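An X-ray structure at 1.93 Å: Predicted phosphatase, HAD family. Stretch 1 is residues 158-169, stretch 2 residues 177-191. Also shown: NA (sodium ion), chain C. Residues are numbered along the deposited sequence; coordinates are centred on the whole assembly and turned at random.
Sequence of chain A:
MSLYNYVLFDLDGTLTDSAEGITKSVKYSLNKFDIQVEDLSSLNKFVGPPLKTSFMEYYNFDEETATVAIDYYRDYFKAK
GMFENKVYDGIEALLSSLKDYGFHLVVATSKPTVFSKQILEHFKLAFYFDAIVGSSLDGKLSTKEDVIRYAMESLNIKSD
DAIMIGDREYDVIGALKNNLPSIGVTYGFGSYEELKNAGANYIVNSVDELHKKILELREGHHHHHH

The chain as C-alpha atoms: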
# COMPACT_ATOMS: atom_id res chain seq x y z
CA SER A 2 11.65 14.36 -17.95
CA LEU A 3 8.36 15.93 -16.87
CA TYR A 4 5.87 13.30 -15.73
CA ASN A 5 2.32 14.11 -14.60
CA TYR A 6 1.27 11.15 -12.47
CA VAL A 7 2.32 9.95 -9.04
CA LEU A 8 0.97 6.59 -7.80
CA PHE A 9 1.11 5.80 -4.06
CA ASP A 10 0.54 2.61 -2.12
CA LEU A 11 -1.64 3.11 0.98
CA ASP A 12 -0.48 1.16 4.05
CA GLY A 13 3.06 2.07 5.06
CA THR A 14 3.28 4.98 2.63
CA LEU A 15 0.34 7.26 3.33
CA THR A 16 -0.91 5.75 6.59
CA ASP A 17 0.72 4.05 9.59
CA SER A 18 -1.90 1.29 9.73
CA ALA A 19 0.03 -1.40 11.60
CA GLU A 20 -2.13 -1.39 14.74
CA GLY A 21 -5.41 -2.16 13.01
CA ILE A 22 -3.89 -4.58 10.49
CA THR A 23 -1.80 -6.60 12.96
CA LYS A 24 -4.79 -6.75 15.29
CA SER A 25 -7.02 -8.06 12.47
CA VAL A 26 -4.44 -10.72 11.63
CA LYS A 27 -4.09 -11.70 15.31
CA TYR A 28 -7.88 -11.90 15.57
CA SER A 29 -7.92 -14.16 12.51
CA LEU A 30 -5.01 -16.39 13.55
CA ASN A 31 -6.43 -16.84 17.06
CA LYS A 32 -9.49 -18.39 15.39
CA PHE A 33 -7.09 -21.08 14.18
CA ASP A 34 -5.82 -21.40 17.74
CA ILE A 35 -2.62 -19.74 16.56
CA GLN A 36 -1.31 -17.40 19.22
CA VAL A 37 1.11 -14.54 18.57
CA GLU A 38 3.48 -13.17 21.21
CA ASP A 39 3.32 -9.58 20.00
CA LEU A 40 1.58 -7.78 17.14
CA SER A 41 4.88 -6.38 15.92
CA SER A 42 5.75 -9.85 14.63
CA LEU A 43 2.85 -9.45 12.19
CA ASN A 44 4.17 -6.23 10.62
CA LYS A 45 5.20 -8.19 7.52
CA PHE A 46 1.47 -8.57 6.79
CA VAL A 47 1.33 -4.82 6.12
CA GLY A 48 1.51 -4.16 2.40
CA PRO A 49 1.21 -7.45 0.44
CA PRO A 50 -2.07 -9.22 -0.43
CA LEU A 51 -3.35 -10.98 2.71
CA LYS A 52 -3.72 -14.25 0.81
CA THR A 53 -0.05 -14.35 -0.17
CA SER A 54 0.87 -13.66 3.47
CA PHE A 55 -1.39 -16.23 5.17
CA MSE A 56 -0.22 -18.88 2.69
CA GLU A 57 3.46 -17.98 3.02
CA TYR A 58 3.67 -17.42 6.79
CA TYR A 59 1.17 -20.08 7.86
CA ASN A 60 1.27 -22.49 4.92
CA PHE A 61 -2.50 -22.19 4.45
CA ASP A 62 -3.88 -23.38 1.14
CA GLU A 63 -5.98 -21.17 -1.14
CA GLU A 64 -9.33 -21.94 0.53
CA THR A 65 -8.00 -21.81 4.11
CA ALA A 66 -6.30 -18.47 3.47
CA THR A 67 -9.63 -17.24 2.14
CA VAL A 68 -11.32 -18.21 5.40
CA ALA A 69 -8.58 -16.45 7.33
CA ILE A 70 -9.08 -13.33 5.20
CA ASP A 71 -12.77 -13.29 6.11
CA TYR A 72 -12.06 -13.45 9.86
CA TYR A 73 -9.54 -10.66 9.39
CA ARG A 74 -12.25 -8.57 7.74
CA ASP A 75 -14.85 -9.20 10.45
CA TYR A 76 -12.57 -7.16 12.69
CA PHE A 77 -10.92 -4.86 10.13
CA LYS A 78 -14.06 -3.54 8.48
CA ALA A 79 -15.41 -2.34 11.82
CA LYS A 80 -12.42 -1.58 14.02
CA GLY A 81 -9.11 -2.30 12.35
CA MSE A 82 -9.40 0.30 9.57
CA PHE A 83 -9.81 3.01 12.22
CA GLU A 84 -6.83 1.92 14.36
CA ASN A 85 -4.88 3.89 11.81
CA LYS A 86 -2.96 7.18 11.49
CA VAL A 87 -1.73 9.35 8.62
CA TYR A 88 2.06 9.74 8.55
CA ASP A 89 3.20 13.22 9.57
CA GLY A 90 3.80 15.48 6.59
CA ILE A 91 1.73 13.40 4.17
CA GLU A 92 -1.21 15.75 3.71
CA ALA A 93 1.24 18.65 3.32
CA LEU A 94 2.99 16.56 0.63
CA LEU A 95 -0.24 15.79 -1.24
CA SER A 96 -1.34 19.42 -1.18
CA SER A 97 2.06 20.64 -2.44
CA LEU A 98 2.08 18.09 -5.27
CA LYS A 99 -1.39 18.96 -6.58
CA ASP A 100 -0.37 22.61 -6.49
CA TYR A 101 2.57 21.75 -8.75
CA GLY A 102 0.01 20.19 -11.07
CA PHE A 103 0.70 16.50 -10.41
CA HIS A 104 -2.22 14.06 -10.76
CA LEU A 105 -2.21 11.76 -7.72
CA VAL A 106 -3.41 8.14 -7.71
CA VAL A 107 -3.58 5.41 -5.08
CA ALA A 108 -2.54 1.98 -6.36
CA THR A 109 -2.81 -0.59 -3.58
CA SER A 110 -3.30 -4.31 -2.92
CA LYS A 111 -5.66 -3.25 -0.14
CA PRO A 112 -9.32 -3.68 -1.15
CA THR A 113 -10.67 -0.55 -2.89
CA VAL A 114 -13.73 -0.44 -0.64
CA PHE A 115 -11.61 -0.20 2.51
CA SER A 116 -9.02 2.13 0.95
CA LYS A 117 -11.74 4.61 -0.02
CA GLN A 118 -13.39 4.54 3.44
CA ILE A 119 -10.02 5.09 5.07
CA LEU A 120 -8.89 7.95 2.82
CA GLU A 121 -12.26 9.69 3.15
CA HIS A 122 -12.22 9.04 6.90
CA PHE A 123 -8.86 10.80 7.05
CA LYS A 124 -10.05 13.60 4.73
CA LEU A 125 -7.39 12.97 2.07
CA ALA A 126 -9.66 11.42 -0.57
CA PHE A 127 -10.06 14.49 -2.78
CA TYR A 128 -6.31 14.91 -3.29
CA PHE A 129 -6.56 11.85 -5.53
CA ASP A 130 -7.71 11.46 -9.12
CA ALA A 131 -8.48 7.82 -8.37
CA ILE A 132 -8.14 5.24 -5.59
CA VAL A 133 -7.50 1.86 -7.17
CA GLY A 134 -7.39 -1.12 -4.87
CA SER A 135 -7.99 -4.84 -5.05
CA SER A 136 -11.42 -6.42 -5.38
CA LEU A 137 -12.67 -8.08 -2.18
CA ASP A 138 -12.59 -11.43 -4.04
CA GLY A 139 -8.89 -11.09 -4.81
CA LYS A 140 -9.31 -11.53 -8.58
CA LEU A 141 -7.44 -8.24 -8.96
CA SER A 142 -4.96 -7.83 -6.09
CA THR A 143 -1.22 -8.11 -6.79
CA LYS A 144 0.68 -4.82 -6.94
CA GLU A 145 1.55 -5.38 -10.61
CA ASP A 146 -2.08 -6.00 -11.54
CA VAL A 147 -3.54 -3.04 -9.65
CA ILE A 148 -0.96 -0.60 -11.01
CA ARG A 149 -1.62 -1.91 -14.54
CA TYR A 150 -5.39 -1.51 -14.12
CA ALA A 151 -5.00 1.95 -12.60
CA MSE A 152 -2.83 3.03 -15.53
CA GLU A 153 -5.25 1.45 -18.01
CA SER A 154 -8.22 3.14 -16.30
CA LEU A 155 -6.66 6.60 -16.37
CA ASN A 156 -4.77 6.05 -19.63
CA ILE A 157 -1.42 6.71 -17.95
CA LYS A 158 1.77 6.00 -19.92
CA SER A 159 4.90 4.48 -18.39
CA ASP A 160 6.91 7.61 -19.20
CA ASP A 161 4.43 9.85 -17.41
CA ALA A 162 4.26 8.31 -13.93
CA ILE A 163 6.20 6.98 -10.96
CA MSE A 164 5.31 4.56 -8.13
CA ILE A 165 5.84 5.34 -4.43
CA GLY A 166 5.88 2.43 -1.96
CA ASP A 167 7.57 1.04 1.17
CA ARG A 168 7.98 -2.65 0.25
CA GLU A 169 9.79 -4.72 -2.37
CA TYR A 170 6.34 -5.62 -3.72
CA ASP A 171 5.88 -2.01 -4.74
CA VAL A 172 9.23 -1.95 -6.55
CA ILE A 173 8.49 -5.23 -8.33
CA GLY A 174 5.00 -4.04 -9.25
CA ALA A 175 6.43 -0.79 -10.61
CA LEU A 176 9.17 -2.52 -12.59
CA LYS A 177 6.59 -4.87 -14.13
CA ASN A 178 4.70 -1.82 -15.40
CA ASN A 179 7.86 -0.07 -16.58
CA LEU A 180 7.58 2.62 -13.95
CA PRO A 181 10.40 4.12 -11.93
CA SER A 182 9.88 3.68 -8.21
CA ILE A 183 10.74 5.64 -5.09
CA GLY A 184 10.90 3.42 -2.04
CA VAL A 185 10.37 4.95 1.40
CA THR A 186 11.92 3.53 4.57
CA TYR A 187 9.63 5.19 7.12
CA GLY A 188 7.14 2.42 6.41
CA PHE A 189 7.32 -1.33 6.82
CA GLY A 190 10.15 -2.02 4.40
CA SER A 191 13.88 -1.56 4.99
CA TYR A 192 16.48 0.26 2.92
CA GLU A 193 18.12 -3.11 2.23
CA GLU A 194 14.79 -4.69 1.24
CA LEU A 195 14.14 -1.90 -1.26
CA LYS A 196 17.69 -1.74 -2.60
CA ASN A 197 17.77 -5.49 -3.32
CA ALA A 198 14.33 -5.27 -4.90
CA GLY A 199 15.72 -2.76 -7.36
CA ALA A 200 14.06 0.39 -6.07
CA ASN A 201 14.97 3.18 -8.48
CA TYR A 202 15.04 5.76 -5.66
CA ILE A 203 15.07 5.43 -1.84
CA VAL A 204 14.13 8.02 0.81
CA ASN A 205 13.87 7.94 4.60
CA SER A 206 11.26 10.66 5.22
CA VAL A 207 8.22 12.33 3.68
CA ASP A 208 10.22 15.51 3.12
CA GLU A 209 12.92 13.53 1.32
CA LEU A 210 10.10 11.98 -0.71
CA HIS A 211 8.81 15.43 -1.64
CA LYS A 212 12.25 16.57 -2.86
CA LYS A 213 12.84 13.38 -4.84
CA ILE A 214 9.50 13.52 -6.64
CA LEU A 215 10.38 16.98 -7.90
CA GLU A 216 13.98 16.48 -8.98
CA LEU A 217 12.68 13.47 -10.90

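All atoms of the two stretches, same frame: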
# COMPACT_ATOMS: atom_id res chain seq x y z
N LYS A 158 0.66 6.64 -19.22
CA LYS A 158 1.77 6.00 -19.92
C LYS A 158 2.94 5.82 -18.96
O LYS A 158 3.11 6.60 -18.02
CB LYS A 158 2.22 6.85 -21.12
CG LYS A 158 1.16 7.07 -22.19
CD LYS A 158 0.69 5.75 -22.79
CE LYS A 158 -0.23 6.01 -23.98
NZ LYS A 158 -1.39 6.86 -23.61
N SER A 159 3.74 4.79 -19.22
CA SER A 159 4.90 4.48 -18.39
C SER A 159 5.91 5.62 -18.24
O SER A 159 6.62 5.71 -17.24
CB SER A 159 5.61 3.24 -18.94
OG SER A 159 4.77 2.11 -18.85
N ASP A 160 5.96 6.50 -19.24
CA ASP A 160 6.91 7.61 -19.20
C ASP A 160 6.28 8.86 -18.60
O ASP A 160 6.86 9.95 -18.68
CB ASP A 160 7.43 7.89 -20.61
CG ASP A 160 6.36 8.45 -21.53
OD1 ASP A 160 5.17 8.17 -21.30
OD2 ASP A 160 6.72 9.14 -22.51
N ASP A 161 5.11 8.71 -17.99
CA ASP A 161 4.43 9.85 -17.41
C ASP A 161 4.01 9.60 -15.95
O ASP A 161 3.15 10.30 -15.42
CB ASP A 161 3.20 10.19 -18.26
CG ASP A 161 2.62 11.55 -17.94
OD1 ASP A 161 3.41 12.48 -17.67
OD2 ASP A 161 1.39 11.69 -17.97
N ALA A 162 4.63 8.62 -15.31
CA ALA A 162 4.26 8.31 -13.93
C ALA A 162 5.35 7.58 -13.17
O ALA A 162 6.25 6.99 -13.76
CB ALA A 162 2.99 7.48 -13.92
N ILE A 163 5.26 7.65 -11.84
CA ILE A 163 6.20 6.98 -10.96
C ILE A 163 5.38 6.28 -9.86
O ILE A 163 4.22 6.63 -9.62
CB ILE A 163 7.17 7.97 -10.29
CG1 ILE A 163 6.39 8.95 -9.41
CG2 ILE A 163 7.96 8.73 -11.37
CD1 ILE A 163 7.29 9.76 -8.46
N MSE A 164 5.98 5.30 -9.20
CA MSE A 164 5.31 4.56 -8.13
C MSE A 164 6.03 4.78 -6.80
O MSE A 164 7.24 4.66 -6.73
CB MSE A 164 5.28 3.07 -8.48
CG MSE A 164 4.68 2.17 -7.41
SE MSE A 164 2.81 2.54 -7.07
CE MSE A 164 2.63 1.60 -5.37
N ILE A 165 5.27 5.13 -5.76
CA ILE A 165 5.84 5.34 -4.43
C ILE A 165 5.34 4.23 -3.51
O ILE A 165 4.12 4.03 -3.38
CB ILE A 165 5.42 6.71 -3.83
CG1 ILE A 165 6.12 7.89 -4.55
CG2 ILE A 165 5.88 6.78 -2.37
CD1 ILE A 165 6.07 7.85 -6.03
N GLY A 166 6.26 3.52 -2.86
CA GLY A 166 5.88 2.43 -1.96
C GLY A 166 6.95 2.18 -0.91
O GLY A 166 8.06 2.72 -1.01
N ASP A 167 6.64 1.34 0.09
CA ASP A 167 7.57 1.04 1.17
C ASP A 167 8.12 -0.39 1.16
O ASP A 167 9.06 -0.70 1.90
CB ASP A 167 6.89 1.31 2.53
CG ASP A 167 5.65 0.45 2.76
OD1 ASP A 167 4.77 0.41 1.87
OD2 ASP A 167 5.55 -0.18 3.85
N ARG A 168 7.56 -1.25 0.31
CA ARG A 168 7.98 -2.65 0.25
C ARG A 168 8.53 -3.07 -1.11
O ARG A 168 8.31 -2.40 -2.13
CB ARG A 168 6.80 -3.56 0.63
CG ARG A 168 6.12 -3.24 1.96
CD ARG A 168 7.04 -3.49 3.15
NE ARG A 168 7.47 -4.89 3.23
CZ ARG A 168 6.71 -5.89 3.67
NH1 ARG A 168 5.47 -5.67 4.08
NH2 ARG A 168 7.19 -7.13 3.69
N GLU A 169 9.22 -4.20 -1.13
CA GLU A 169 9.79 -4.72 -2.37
C GLU A 169 8.68 -5.01 -3.37
O GLU A 169 8.90 -4.95 -4.58
CB GLU A 169 10.56 -6.01 -2.08
CG GLU A 169 9.67 -7.15 -1.59
CD GLU A 169 10.44 -8.44 -1.39
OE1 GLU A 169 11.17 -8.84 -2.32
OE2 GLU A 169 10.31 -9.05 -0.30
N LYS A 177 7.44 -4.10 -13.21
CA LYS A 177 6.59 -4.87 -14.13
C LYS A 177 5.67 -4.02 -15.00
O LYS A 177 5.10 -4.52 -15.98
CB LYS A 177 5.76 -5.89 -13.35
CG LYS A 177 6.62 -6.96 -12.71
CD LYS A 177 5.79 -8.13 -12.21
CE LYS A 177 6.69 -9.30 -11.83
NZ LYS A 177 5.89 -10.47 -11.37
N ASN A 178 5.53 -2.75 -14.65
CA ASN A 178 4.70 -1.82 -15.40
C ASN A 178 5.59 -0.74 -16.03
O ASN A 178 5.12 0.29 -16.50
CB ASN A 178 3.67 -1.17 -14.48
CG ASN A 178 2.45 -2.04 -14.28
OD1 ASN A 178 1.59 -2.14 -15.17
ND2 ASN A 178 2.35 -2.68 -13.12
N ASN A 179 6.90 -1.00 -16.02
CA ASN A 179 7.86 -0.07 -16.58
C ASN A 179 7.83 1.31 -15.97
O ASN A 179 8.01 2.32 -16.65
CB ASN A 179 7.67 0.03 -18.09
CG ASN A 179 8.03 -1.25 -18.79
OD1 ASN A 179 9.11 -1.80 -18.58
ND2 ASN A 179 7.12 -1.75 -19.62
N LEU A 180 7.63 1.35 -14.66
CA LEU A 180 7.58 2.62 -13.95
C LEU A 180 8.74 2.75 -12.98
O LEU A 180 9.14 1.78 -12.33
CB LEU A 180 6.30 2.74 -13.13
CG LEU A 180 4.93 2.84 -13.80
CD1 LEU A 180 3.88 2.95 -12.70
CD2 LEU A 180 4.89 4.05 -14.72
N PRO A 181 9.30 3.96 -12.88
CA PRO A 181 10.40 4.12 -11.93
C PRO A 181 9.71 4.09 -10.57
O PRO A 181 8.51 4.38 -10.48
CB PRO A 181 10.97 5.49 -12.27
CG PRO A 181 9.77 6.22 -12.78
CD PRO A 181 9.07 5.19 -13.64
N SER A 182 10.46 3.74 -9.54
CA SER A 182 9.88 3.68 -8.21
C SER A 182 10.74 4.38 -7.17
O SER A 182 11.97 4.39 -7.26
CB SER A 182 9.68 2.22 -7.79
OG SER A 182 10.90 1.50 -7.85
N ILE A 183 10.07 4.99 -6.21
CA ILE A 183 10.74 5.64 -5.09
C ILE A 183 10.29 4.82 -3.88
O ILE A 183 9.09 4.75 -3.59
CB ILE A 183 10.28 7.08 -4.86
CG1 ILE A 183 10.57 7.96 -6.09
CG2 ILE A 183 11.02 7.65 -3.64
CD1 ILE A 183 10.14 9.41 -5.89
N GLY A 184 11.24 4.19 -3.21
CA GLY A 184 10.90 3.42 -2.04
C GLY A 184 11.11 4.29 -0.81
O GLY A 184 12.04 5.09 -0.78
N VAL A 185 10.23 4.17 0.18
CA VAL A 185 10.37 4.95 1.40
C VAL A 185 10.67 3.98 2.53
O VAL A 185 10.13 2.88 2.57
CB VAL A 185 9.09 5.76 1.71
CG1 VAL A 185 8.72 6.61 0.49
CG2 VAL A 185 7.95 4.83 2.10
N THR A 186 11.55 4.39 3.45
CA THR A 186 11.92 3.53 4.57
C THR A 186 11.23 3.85 5.89
O THR A 186 11.50 3.21 6.89
CB THR A 186 13.46 3.56 4.82
OG1 THR A 186 13.89 4.91 5.00
CG2 THR A 186 14.21 2.94 3.63
N TYR A 187 10.35 4.85 5.89
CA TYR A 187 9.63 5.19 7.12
C TYR A 187 8.43 4.26 7.29
O TYR A 187 7.69 4.36 8.26
CB TYR A 187 9.19 6.67 7.11
CG TYR A 187 8.26 7.07 5.98
CD1 TYR A 187 6.90 6.73 6.01
CD2 TYR A 187 8.74 7.78 4.88
CE1 TYR A 187 6.05 7.10 4.96
CE2 TYR A 187 7.90 8.15 3.83
CZ TYR A 187 6.56 7.81 3.88
OH TYR A 187 5.76 8.16 2.81
N GLY A 188 8.26 3.35 6.35
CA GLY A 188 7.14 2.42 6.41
C GLY A 188 7.50 1.07 6.98
O GLY A 188 8.19 0.97 7.98
N PHE A 189 7.05 0.01 6.32
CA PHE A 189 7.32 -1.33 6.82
C PHE A 189 8.35 -2.11 6.02
O PHE A 189 8.48 -3.33 6.16
CB PHE A 189 5.99 -2.07 6.92
CG PHE A 189 5.00 -1.37 7.80
CD1 PHE A 189 5.04 -1.54 9.19
CD2 PHE A 189 4.10 -0.45 7.27
CE1 PHE A 189 4.20 -0.79 10.02
CE2 PHE A 189 3.26 0.30 8.09
CZ PHE A 189 3.31 0.13 9.46
N GLY A 190 9.10 -1.40 5.19
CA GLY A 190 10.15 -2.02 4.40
C GLY A 190 11.47 -1.39 4.81
O GLY A 190 11.49 -0.27 5.32
N SER A 191 12.58 -2.10 4.61
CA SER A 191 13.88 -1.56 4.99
C SER A 191 14.65 -1.06 3.78
O SER A 191 14.32 -1.42 2.64
CB SER A 191 14.71 -2.62 5.71
OG SER A 191 15.08 -3.67 4.84
NA NA C . 2.71 -0.56 1.61
O HOH W 1 3.26 -1.59 3.68
O HOH W 2 3.28 -2.19 0.23

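Strands 162-166 and 182-185 lie side by side as parallel neighbours in a sheet, their N-to-C directions 16° apart and their axes 4.7 Å apart at closest approach. The register pairs M164 with S182, I165 with I183 and G166 with G184. As is usual for parallel strands, M164 and G166 each bond to two residues of stretch 2: M164 N donates to P181 O (3.0 Å), just before the second strand, and M164 O accepts from I183 N (2.9 Å); G166 N donates to I183 O (3.2 Å) and G166 O accepts from V185 N (2.9 Å). I165, lying between these two residues, turns its own N and O away from this partner. CA-H...O contacts fill in the ladder, among them S182 CA to M164 O (3.2 Å), I165 CA to I183 O (3.4 Å) and G184 CA to G166 O (3.1 Å). Beyond the strands the approach continues, with G190 CA 3.0 Å from D167 O; a CB on G190 would lie 1.7 Å from that same D167 O, so the backbones can come this close because G190 has no side chain.

I165 and I183 share one face of the sheet, where I165 CG1 lies 4.2 Å from I183 CB. The apolar surface extends in both directions: I165 CG2 meets V185 CG1 at 4.0 Å, and I163 CD1 meets I183 CD1 at 3.9 Å. I163 CG2 also packs against P181 CG at 3.4 Å. M164 and S182 point to the opposite face, but the end of the selenomethionine M164 leads away from stretch 2; its CB is 4.4 Å from L180 CD1. The end of L180 comes nearer to stretch 1, bringing CD2 to 4.0 Å from A162 CB. Before the strands, S159 OG donates a hydrogen bond to N178 O (3.0 Å), tying the two loops together through a side chain and a backbone carbonyl.

At the C-terminal end, the carboxylate of D167 serves two roles. OD1 of D167 binds the sodium ion NA at 2.3 Å. OD2 of D167 accepts a hydrogen bond from F189 N (2.9 Å) and another from water 1 (2.7 Å from OD2). Water 1 is itself a sodium ligand. The loop of stretch 2 is thus linked directly to a metal-binding side chain. D167 OD2 also lies at the edge of the F189 ring. R168 folds back through three m rotamers, placing its CD 3.3 Å from F189 O, which sits over one face of the guanidinium without a hydrogen bond to NE.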